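Local coordinates for protein DR2417 (Deinococcus radiodurans, PDB 4XWW) that degrades RNA as a 5'-3' exonuclease, possibly also an endonuclease, and is probably involved in rRNA maturation, at residues W80-G85 with A113-K118; V266-R271 with K275-A280. One frame throughout, in Å; residues are numbered along the deposited sequence.

Contact 1 comes first along the chain and lies in the metallo-beta-lactamase part, where strand 77-82 runs into a zinc-binding loop packed on helix 109-122. Contact 2 follows in the beta-CASP part, where strand 265-269, an outermost strand of the five-stranded parallel sheet, turns into helix 271-282. Their centres are about 18 Å apart, and the two helices meet between them: CD2 of Leu-114 rests 3.7 Å from CE1 of Tyr-276, with Ala-279 beside it, while Glu-117 packs on Lys-275. Helix 109-122 therefore packs between the zinc loop and helix 271-282, whose first turn meets the bound RNA.

Contact 1 of 2, residues W80-G85 with A113-K118; sequences WILTHG and ALVREK. With ZN (zinc ion), chain E.
Leu-114 brings its CD1 methyl to the backbone of Gly-85, 3.8 Å from the carbonyl O and 4.0 Å from CA, while the next residue, Val-115, meets Leu-82. That second pair touches methyl to methyl, Leu-82 CD1 to Val-115 CG2 at 3.9 Å, the two side chains crossing at a slant. Val-115 holds CG1 anti to the backbone N (chi1 165°), which places CG2 beside that N as the branch facing Leu-82. The Leu-114 methyl lies close against Gly-85, where there is no side chain. Ile-90 also packs on both helix residues, and Leu-93 on Leu-82 and Val-115. The side chains that meet here are apolar, but they bury the Gly-85 carbonyl O, which has no polar partner in the model.

His-84, between these two points of packing, turns its beta carbon away from the helix. Its NE2 binds zinc at 2.1 Å, and ND1 donates to Thr-83 OG1 at 3.0 Å, nearly in the ring plane, which fixes the ring's rotation. His-86, His-153 and a water complete the ligands of this zinc. At the start of the HxHxDH metal motif of the metallo-beta-lactamase fold, the loop thus meets helix 109-122 by van der Waals contact, with no hydrogen bond between the two segments, while His-84 directs its polar atoms to zinc and Thr-83.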
ATOM      1  N   TRP A  80      12.604 -28.153 -19.983  1.00 23.73           N
ATOM      2  CA  TRP A  80      12.469 -27.039 -19.088  1.00 22.15           C
ATOM      3  C   TRP A  80      13.779 -26.763 -18.365  1.00 21.28           C
ATOM      4  O   TRP A  80      14.515 -27.697 -18.024  1.00 26.67           O
ATOM      5  CB  TRP A  80      11.369 -27.334 -18.060  1.00 23.55           C
ATOM      6  CG  TRP A  80      10.283 -26.285 -17.947  1.00 24.80           C
ATOM      7  CD1 TRP A  80      10.358 -25.083 -17.290  1.00 28.96           C
ATOM      8  CD2 TRP A  80       8.958 -26.356 -18.487  1.00 25.51           C
ATOM      9  NE1 TRP A  80       9.167 -24.407 -17.395  1.00 23.94           N
ATOM     10  CE2 TRP A  80       8.288 -25.170 -18.119  1.00 23.01           C
ATOM     11  CE3 TRP A  80       8.269 -27.312 -19.244  1.00 29.30           C
ATOM     12  CZ2 TRP A  80       6.966 -24.908 -18.485  1.00 26.58           C
ATOM     13  CZ3 TRP A  80       6.952 -27.049 -19.608  1.00 34.17           C
ATOM     14  CH2 TRP A  80       6.318 -25.855 -19.225  1.00 26.19           C
ATOM     15  N   ILE A  81      14.044 -25.480 -18.138  1.00 20.39           N
ATOM     16  CA  ILE A  81      15.113 -24.996 -17.278  1.00 19.54           C
ATOM     17  C   ILE A  81      14.488 -24.310 -16.065  1.00 23.38           C
ATOM     18  O   ILE A  81      13.620 -23.453 -16.233  1.00 22.31           O
ATOM     19  CB  ILE A  81      16.009 -23.985 -18.010  1.00 19.05           C
ATOM     20  CG1 ILE A  81      16.740 -24.653 -19.181  1.00 19.69           C
ATOM     21  CG2 ILE A  81      17.009 -23.322 -17.063  1.00 18.21           C
ATOM     22  CD1 ILE A  81      17.400 -23.651 -20.071  1.00 26.04           C
ATOM     23  N   LEU A  82      14.915 -24.691 -14.861  1.00 19.14           N
ATOM     24  CA  LEU A  82      14.450 -24.025 -13.638  1.00 22.30           C
ATOM     25  C   LEU A  82      15.628 -23.314 -12.971  1.00 25.67           C
ATOM     26  O   LEU A  82      16.561 -23.977 -12.505  1.00 24.92           O
ATOM     27  CB  LEU A  82      13.816 -25.034 -12.669  1.00 18.73           C
ATOM     28  CG  LEU A  82      12.673 -25.883 -13.210  1.00 19.70           C
ATOM     29  CD1 LEU A  82      12.060 -26.694 -12.076  1.00 23.77           C
ATOM     30  CD2 LEU A  82      11.623 -24.952 -13.816  1.00 25.89           C
ATOM     31  N   THR A  83      15.588 -21.978 -12.919  1.00 18.05           N
ATOM     32  CA  THR A  83      16.761 -21.213 -12.482  1.00 19.26           C
ATOM     33  C   THR A  83      16.968 -21.192 -10.961  1.00 23.12           C
ATOM     34  O   THR A  83      18.099 -21.141 -10.500  1.00 19.71           O
ATOM     35  CB  THR A  83      16.731 -19.745 -12.985  1.00 20.75           C
ATOM     36  OG1 THR A  83      15.571 -19.058 -12.478  1.00 20.01           O
ATOM     37  CG2 THR A  83      16.733 -19.685 -14.535  1.00 18.29           C
ATOM     38  N   HIS A  84      15.875 -21.222 -10.207  1.00 17.38           N
ATOM     39  CA  HIS A  84      15.937 -21.230  -8.739  1.00 17.27           C
ATOM     40  C   HIS A  84      14.541 -21.456  -8.160  1.00 18.28           C
ATOM     41  O   HIS A  84      13.543 -21.394  -8.881  1.00 17.41           O
ATOM     42  CB  HIS A  84      16.553 -19.935  -8.157  1.00 16.73           C
ATOM     43  CG  HIS A  84      15.766 -18.671  -8.390  1.00 15.63           C
ATOM     44  ND1 HIS A  84      15.563 -18.132  -9.636  1.00 15.71           N
ATOM     45  CD2 HIS A  84      15.208 -17.792  -7.505  1.00 19.37           C
ATOM     46  CE1 HIS A  84      14.905 -16.986  -9.529  1.00 14.64           C
ATOM     47  NE2 HIS A  84      14.685 -16.766  -8.242  1.00 17.23           N
ATOM     48  N   GLY A  85      14.477 -21.732  -6.861  1.00 18.99           N
ATOM     49  CA  GLY A  85      13.256 -22.220  -6.244  1.00 16.59           C
ATOM     50  C   GLY A  85      12.344 -21.138  -5.634  1.00 16.24           C
ATOM     51  O   GLY A  85      11.476 -21.483  -4.833  1.00 20.96           O
ATOM     52  N   ALA A 113      14.323 -29.957  -5.058  1.00 21.43           N
ATOM     53  CA  ALA A 113      13.740 -30.443  -3.812  1.00 25.24           C
ATOM     54  C   ALA A 113      12.431 -29.686  -3.522  1.00 26.76           C
ATOM     55  O   ALA A 113      11.419 -30.288  -3.135  1.00 29.89           O
ATOM     56  CB  ALA A 113      14.720 -30.296  -2.662  1.00 21.84           C
ATOM     57  N   LEU A 114      12.454 -28.374  -3.737  1.00 21.02           N
ATOM     58  CA  LEU A 114      11.269 -27.550  -3.523  1.00 25.63           C
ATOM     59  C   LEU A 114      10.161 -27.895  -4.527  1.00 24.62           C
ATOM     60  O   LEU A 114       8.989 -28.007  -4.153  1.00 24.95           O
ATOM     61  CB  LEU A 114      11.645 -26.069  -3.594  1.00 23.16           C
ATOM     62  CG  LEU A 114      12.587 -25.573  -2.478  1.00 22.55           C
ATOM     63  CD1 LEU A 114      13.095 -24.151  -2.752  1.00 22.44           C
ATOM     64  CD2 LEU A 114      11.894 -25.607  -1.122  1.00 23.98           C
ATOM     65  N   VAL A 115      10.530 -28.098  -5.788  1.00 24.45           N
ATOM     66  CA  VAL A 115       9.545 -28.451  -6.805  1.00 27.47           C
ATOM     67  C   VAL A 115       8.971 -29.836  -6.534  1.00 30.44           C
ATOM     68  O   VAL A 115       7.761 -30.037  -6.629  1.00 30.03           O
ATOM     69  CB  VAL A 115      10.154 -28.381  -8.227  1.00 24.31           C
ATOM     70  CG1 VAL A 115       9.275 -29.087  -9.249  1.00 25.91           C
ATOM     71  CG2 VAL A 115      10.366 -26.920  -8.615  1.00 25.93           C
ATOM     72  N   ARG A 116       9.841 -30.782  -6.175  1.00 28.34           N
ATOM     73  CA  ARG A 116       9.431 -32.147  -5.897  1.00 30.05           C
ATOM     74  C   ARG A 116       8.375 -32.178  -4.797  1.00 28.89           C
ATOM     75  O   ARG A 116       7.372 -32.888  -4.902  1.00 31.40           O
ATOM     76  CB  ARG A 116      10.655 -32.992  -5.502  1.00 35.12           C
ATOM     77  CG  ARG A 116      10.571 -34.460  -5.791  1.00 46.23           C
ATOM     78  CD  ARG A 116      11.890 -35.157  -5.411  1.00 42.23           C
ATOM     79  NE  ARG A 116      12.855 -35.152  -6.507  1.00 45.16           N
ATOM     80  CZ  ARG A 116      14.043 -34.554  -6.477  1.00 44.19           C
ATOM     81  NH1 ARG A 116      14.445 -33.899  -5.395  1.00 38.79           N
ATOM     82  NH2 ARG A 116      14.836 -34.624  -7.539  1.00 51.92           N
ATOM     83  N   GLU A 117       8.596 -31.400  -3.743  1.00 34.61           N
ATOM     84  CA  GLU A 117       7.644 -31.336  -2.642  1.00 40.93           C
ATOM     85  C   GLU A 117       6.328 -30.696  -3.086  1.00 42.85           C
ATOM     86  O   GLU A 117       5.241 -31.134  -2.701  1.00 38.28           O
ATOM     87  CB  GLU A 117       8.239 -30.557  -1.472  1.00 40.42           C
ATOM     88  CG  GLU A 117       7.525 -30.793  -0.168  1.00 53.84           C
ATOM     89  CD  GLU A 117       7.668 -29.632   0.786  1.00 61.60           C
ATOM     90  OE1 GLU A 117       6.743 -29.424   1.602  1.00 68.04           O
ATOM     91  OE2 GLU A 117       8.698 -28.925   0.714  1.00 65.98           O
ATOM     92  N   LYS A 118       6.446 -29.654  -3.896  1.00 37.88           N
ATOM     93  CA  LYS A 118       5.298 -28.948  -4.450  1.00 35.99           C
ATOM     94  C   LYS A 118       4.445 -29.893  -5.283  1.00 43.49           C
ATOM     95  O   LYS A 118       3.229 -29.957  -5.112  1.00 40.16           O
ATOM     96  CB  LYS A 118       5.789 -27.762  -5.289  1.00 34.16           C
ATOM     97  CG  LYS A 118       4.751 -26.710  -5.643  1.00 43.66           C
ATOM     98  CD  LYS A 118       5.405 -25.491  -6.308  1.00 36.90           C
ATOM     99  CE  LYS A 118       5.985 -24.520  -5.280  1.00 37.83           C
ATOM    100  NZ  LYS A 118       4.917 -23.721  -4.608  1.00 44.13           N
TER
HETATM  101 ZN    ZN E 601      14.407 -15.002  -7.063  1.00 21.63          ZN
HETATM  102  O   HOH W   1      13.521 -13.574  -7.873  1.00 16.45           O

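Contact 2 of 2, residues V266-R271 with K275-A280; sequences VVMEGR and KYAQAA. With nucleotides of chain C.
Met-268 and Ala-277 meet through methyl groups, CE to CB at 3.8 Å, where the last part of strand 265-269 faces helix 271-282. This is the strand-to-helix turn at the edge of the parallel sheet of the beta-CASP domain, and the turn itself faces the bound RNA. The methionine starts with CG anti to its carbonyl carbon and then bends at both following torsions, which curls the thioether round and presents CE to the small alanine. Ile-252, Phe-292 and Val-309 pack on the same methionine, making this the buried end of the contact.

At the other end Arg-271 and Lys-275 stand one helical turn apart, joined by a helical backbone bond from Lys-275 N to Arg-271 O at 3.0 Å. Lys-275 CB packs 3.6 Å from that oxygen. Beyond CB the two long chains part: the lysine chain bends away at chi3 and chi4, and the arginine turns to the RNA. With CG anti to the backbone N (chi1 -169°) and a bend at chi3, Arg-271 spreads over the base of U6 of chain C. Its CD sits 3.5 Å from C5 of U6, and N3 of the same base lies over one guanidinium face, offset toward the rim. In the guanidinium plane, at its edge, NH1 donates to OP2 of U7 of chain C at 3.1 Å, almost straight at 177°.

Gly-270, the N-cap residue, has a positive phi (114°), a conformation favoured by glycine, and brings its CA 3.6 Å from OP1 of U6 of chain C. The U6 phosphate therefore lies near the start of the helix, whose dipole would probably favour a negative charge there. Met-268 packs the helix against the strand, while Arg-271 packs over the U6 base and bonds the U7 phosphate; with no hydrogen bond from Arg-271 to the base, this is consistent with a grip on the RNA backbone and on a base of any kind.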
ATOM      1  N   VAL A 266      18.110 -21.735  19.203  1.00 24.58           N
ATOM      2  CA  VAL A 266      17.221 -21.233  18.165  1.00 23.53           C
ATOM      3  C   VAL A 266      15.946 -22.068  18.041  1.00 27.84           C
ATOM      4  O   VAL A 266      15.989 -23.297  18.065  1.00 29.42           O
ATOM      5  CB  VAL A 266      17.957 -21.191  16.812  1.00 23.13           C
ATOM      6  CG1 VAL A 266      17.041 -20.694  15.685  1.00 25.07           C
ATOM      7  CG2 VAL A 266      19.173 -20.277  16.929  1.00 27.99           C
ATOM      8  N   VAL A 267      14.815 -21.377  17.926  1.00 25.72           N
ATOM      9  CA  VAL A 267      13.533 -22.016  17.649  1.00 25.57           C
ATOM     10  C   VAL A 267      13.091 -21.558  16.276  1.00 24.80           C
ATOM     11  O   VAL A 267      13.035 -20.356  16.007  1.00 25.96           O
ATOM     12  CB  VAL A 267      12.423 -21.638  18.662  1.00 26.88           C
ATOM     13  CG1 VAL A 267      11.112 -22.333  18.301  1.00 28.14           C
ATOM     14  CG2 VAL A 267      12.808 -21.993  20.084  1.00 28.47           C
ATOM     15  N   MET A 268      12.786 -22.511  15.410  1.00 24.73           N
ATOM     16  CA  MET A 268      12.237 -22.187  14.103  1.00 25.89           C
ATOM     17  C   MET A 268      10.723 -22.244  14.230  1.00 22.97           C
ATOM     18  O   MET A 268      10.163 -23.282  14.581  1.00 31.44           O
ATOM     19  CB  MET A 268      12.754 -23.153  13.033  1.00 32.33           C
ATOM     20  CG  MET A 268      14.284 -23.169  12.884  1.00 34.82           C
ATOM     21  SD  MET A 268      14.990 -21.714  12.072  1.00 31.82           S
ATOM     22  CE  MET A 268      14.689 -22.120  10.343  1.00 46.73           C
ATOM     23  N   GLU A 269      10.065 -21.119  13.974  1.00 28.19           N
ATOM     24  CA  GLU A 269       8.630 -21.010  14.200  1.00 32.03           C
ATOM     25  C   GLU A 269       7.886 -20.680  12.919  1.00 27.09           C
ATOM     26  O   GLU A 269       8.215 -19.722  12.228  1.00 25.59           O
ATOM     27  CB  GLU A 269       8.326 -19.939  15.248  1.00 36.18           C
ATOM     28  CG  GLU A 269       8.578 -20.344  16.679  1.00 42.44           C
ATOM     29  CD  GLU A 269       7.419 -21.109  17.293  1.00 47.76           C
ATOM     30  OE1 GLU A 269       6.245 -20.835  16.952  1.00 53.52           O
ATOM     31  OE2 GLU A 269       7.693 -21.982  18.129  1.00 43.65           O
ATOM     32  N   GLY A 270       6.856 -21.461  12.621  1.00 29.34           N
ATOM     33  CA  GLY A 270       6.020 -21.171  11.474  1.00 25.86           C
ATOM     34  C   GLY A 270       6.215 -22.301  10.491  1.00 31.48           C
ATOM     35  O   GLY A 270       7.354 -22.713  10.230  1.00 32.19           O
ATOM     36  N   ARG A 271       5.104 -22.806   9.963  1.00 29.43           N
ATOM     37  CA  ARG A 271       5.136 -23.950   9.051  1.00 36.20           C
ATOM     38  C   ARG A 271       6.171 -23.773   7.948  1.00 28.12           C
ATOM     39  O   ARG A 271       6.977 -24.673   7.670  1.00 31.42           O
ATOM     40  CB  ARG A 271       3.761 -24.172   8.418  1.00 42.87           C
ATOM     41  CG  ARG A 271       3.663 -25.498   7.685  1.00 52.96           C
ATOM     42  CD  ARG A 271       2.571 -25.509   6.627  1.00 57.38           C
ATOM     43  NE  ARG A 271       1.224 -25.428   7.189  1.00 58.25           N
ATOM     44  CZ  ARG A 271       0.176 -26.081   6.693  1.00 56.71           C
ATOM     45  NH1 ARG A 271      -1.018 -25.954   7.256  1.00 57.63           N
ATOM     46  NH2 ARG A 271       0.324 -26.869   5.635  1.00 57.04           N
ATOM     47  N   LYS A 275       9.576 -25.865   6.778  1.00 36.04           N
ATOM     48  CA  LYS A 275       9.599 -26.442   5.443  1.00 34.06           C
ATOM     49  C   LYS A 275      10.883 -26.111   4.690  1.00 33.46           C
ATOM     50  O   LYS A 275      11.531 -27.007   4.163  1.00 32.66           O
ATOM     51  CB  LYS A 275       8.391 -25.974   4.622  1.00 35.83           C
ATOM     52  CG  LYS A 275       8.471 -26.392   3.153  1.00 41.00           C
ATOM     53  CD  LYS A 275       7.327 -25.830   2.330  1.00 47.97           C
ATOM     54  CE  LYS A 275       7.834 -24.858   1.280  1.00 56.31           C
ATOM     55  NZ  LYS A 275       7.161 -23.535   1.411  1.00 57.92           N
ATOM     56  N   TYR A 276      11.248 -24.831   4.625  1.00 26.18           N
ATOM     57  CA  TYR A 276      12.456 -24.448   3.898  1.00 24.40           C
ATOM     58  C   TYR A 276      13.707 -24.951   4.602  1.00 26.78           C
ATOM     59  O   TYR A 276      14.671 -25.351   3.937  1.00 31.36           O
ATOM     60  CB  TYR A 276      12.533 -22.933   3.683  1.00 26.25           C
ATOM     61  CG  TYR A 276      11.690 -22.496   2.519  1.00 26.40           C
ATOM     62  CD1 TYR A 276      12.178 -22.564   1.220  1.00 27.35           C
ATOM     63  CD2 TYR A 276      10.388 -22.065   2.709  1.00 33.48           C
ATOM     64  CE1 TYR A 276      11.391 -22.191   0.142  1.00 31.79           C
ATOM     65  CE2 TYR A 276       9.600 -21.678   1.640  1.00 35.41           C
ATOM     66  CZ  TYR A 276      10.101 -21.748   0.362  1.00 33.59           C
ATOM     67  OH  TYR A 276       9.297 -21.373  -0.690  1.00 31.25           O
ATOM     68  N   ALA A 277      13.682 -24.960   5.931  1.00 28.42           N
ATOM     69  CA  ALA A 277      14.819 -25.446   6.705  1.00 29.01           C
ATOM     70  C   ALA A 277      15.063 -26.926   6.378  1.00 32.72           C
ATOM     71  O   ALA A 277      16.211 -27.375   6.262  1.00 29.82           O
ATOM     72  CB  ALA A 277      14.587 -25.256   8.199  1.00 28.83           C
ATOM     73  N   GLN A 278      13.972 -27.669   6.218  1.00 26.18           N
ATOM     74  CA  GLN A 278      14.063 -29.086   5.894  1.00 28.42           C
ATOM     75  C   GLN A 278      14.721 -29.288   4.542  1.00 25.58           C
ATOM     76  O   GLN A 278      15.644 -30.087   4.419  1.00 30.88           O
ATOM     77  CB  GLN A 278      12.684 -29.738   5.905  1.00 36.80           C
ATOM     78  CG  GLN A 278      12.223 -30.163   7.277  1.00 47.13           C
ATOM     79  CD  GLN A 278      10.841 -30.779   7.252  1.00 63.30           C
ATOM     80  OE1 GLN A 278      10.277 -31.025   6.184  1.00 72.19           O
ATOM     81  NE2 GLN A 278      10.283 -31.031   8.433  1.00 60.53           N
ATOM     82  N   ALA A 279      14.244 -28.551   3.540  1.00 27.47           N
ATOM     83  CA  ALA A 279      14.789 -28.623   2.191  1.00 29.19           C
ATOM     84  C   ALA A 279      16.242 -28.154   2.142  1.00 28.46           C
ATOM     85  O   ALA A 279      17.064 -28.775   1.472  1.00 27.12           O
ATOM     86  CB  ALA A 279      13.933 -27.794   1.229  1.00 28.43           C
ATOM     87  N   ALA A 280      16.548 -27.053   2.832  1.00 22.81           N
ATOM     88  CA  ALA A 280      17.916 -26.534   2.865  1.00 23.66           C
ATOM     89  C   ALA A 280      18.865 -27.535   3.537  1.00 24.73           C
ATOM     90  O   ALA A 280      19.982 -27.732   3.078  1.00 23.20           O
ATOM     91  CB  ALA A 280      17.969 -25.197   3.577  1.00 25.36           C
TER
ATOM     92  P     U C   6       3.308 -19.551   8.317  1.00 31.27           P
ATOM     93  OP1   U C   6       3.513 -19.307   9.769  1.00 29.61           O
ATOM     94  OP2   U C   6       4.206 -20.471   7.563  1.00 30.62           O
ATOM     95  O5'   U C   6       1.826 -20.107   8.106  1.00 33.39           O
ATOM     96  C5'   U C   6       0.685 -19.360   8.497  1.00 34.45           C
ATOM     97  C4'   U C   6      -0.580 -19.991   7.973  1.00 38.67           C
ATOM     98  O4'   U C   6      -0.571 -19.975   6.521  1.00 40.75           O
ATOM     99  C3'   U C   6      -0.769 -21.458   8.324  1.00 41.27           C
ATOM    100  O3'   U C   6      -1.285 -21.656   9.627  1.00 47.62           O
ATOM    101  C2'   U C   6      -1.680 -21.955   7.211  1.00 47.03           C
ATOM    102  O2'   U C   6      -3.021 -21.550   7.439  1.00 47.08           O
ATOM    103  C1'   U C   6      -1.140 -21.168   6.019  1.00 47.12           C
ATOM    104  N1    U C   6      -0.100 -21.929   5.281  1.00 46.30           N
ATOM    105  C2    U C   6      -0.527 -22.792   4.288  1.00 56.26           C
ATOM    106  O2    U C   6      -1.703 -22.939   4.002  1.00 60.84           O
ATOM    107  N3    U C   6       0.474 -23.476   3.637  1.00 56.54           N
ATOM    108  C4    U C   6       1.831 -23.395   3.872  1.00 58.48           C
ATOM    109  O4    U C   6       2.609 -24.078   3.200  1.00 70.62           O
ATOM    110  C5    U C   6       2.195 -22.484   4.915  1.00 48.01           C
ATOM    111  C6    U C   6       1.242 -21.806   5.562  1.00 42.25           C
ATOM    112  P     U C   7      -0.904 -22.973  10.435  1.00 55.22           P
ATOM    113  OP1   U C   7       0.548 -22.929  10.729  1.00 60.85           O
ATOM    114  OP2   U C   7      -1.467 -24.135   9.707  1.00 63.36           O
ATOM    115  O5'   U C   7      -1.708 -22.803  11.798  1.00 58.89           O
ATOM    116  C5'   U C   7      -1.353 -21.780  12.743  1.00 58.16           C
ATOM    117  C4'   U C   7      -2.597 -21.116  13.286  1.00 59.80           C
ATOM    118  O4'   U C   7      -3.612 -22.128  13.537  1.00 63.33           O
ATOM    119  C3'   U C   7      -2.416 -20.382  14.609  1.00 66.65           C
ATOM    120  O3'   U C   7      -3.325 -19.292  14.699  1.00 74.28           O
ATOM    121  C2'   U C   7      -2.766 -21.459  15.627  1.00 66.16           C
ATOM    122  O2'   U C   7      -3.182 -20.933  16.870  1.00 71.57           O
ATOM    123  C1'   U C   7      -3.921 -22.167  14.921  1.00 62.93           C
ATOM    124  N1    U C   7      -4.114 -23.569  15.335  1.00 69.21           N
ATOM    125  C2    U C   7      -4.092 -23.843  16.690  1.00 73.54           C
ATOM    126  O2    U C   7      -3.913 -22.985  17.538  1.00 74.22           O
ATOM    127  N3    U C   7      -4.287 -25.162  17.015  1.00 72.95           N
ATOM    128  C4    U C   7      -4.502 -26.213  16.150  1.00 69.48           C
ATOM    129  O4    U C   7      -4.659 -27.349  16.602  1.00 66.23           O
ATOM    130  C5    U C   7      -4.517 -25.850  14.767  1.00 66.35           C
ATOM    131  C6    U C   7      -4.334 -24.572  14.415  1.00 63.47           C
TER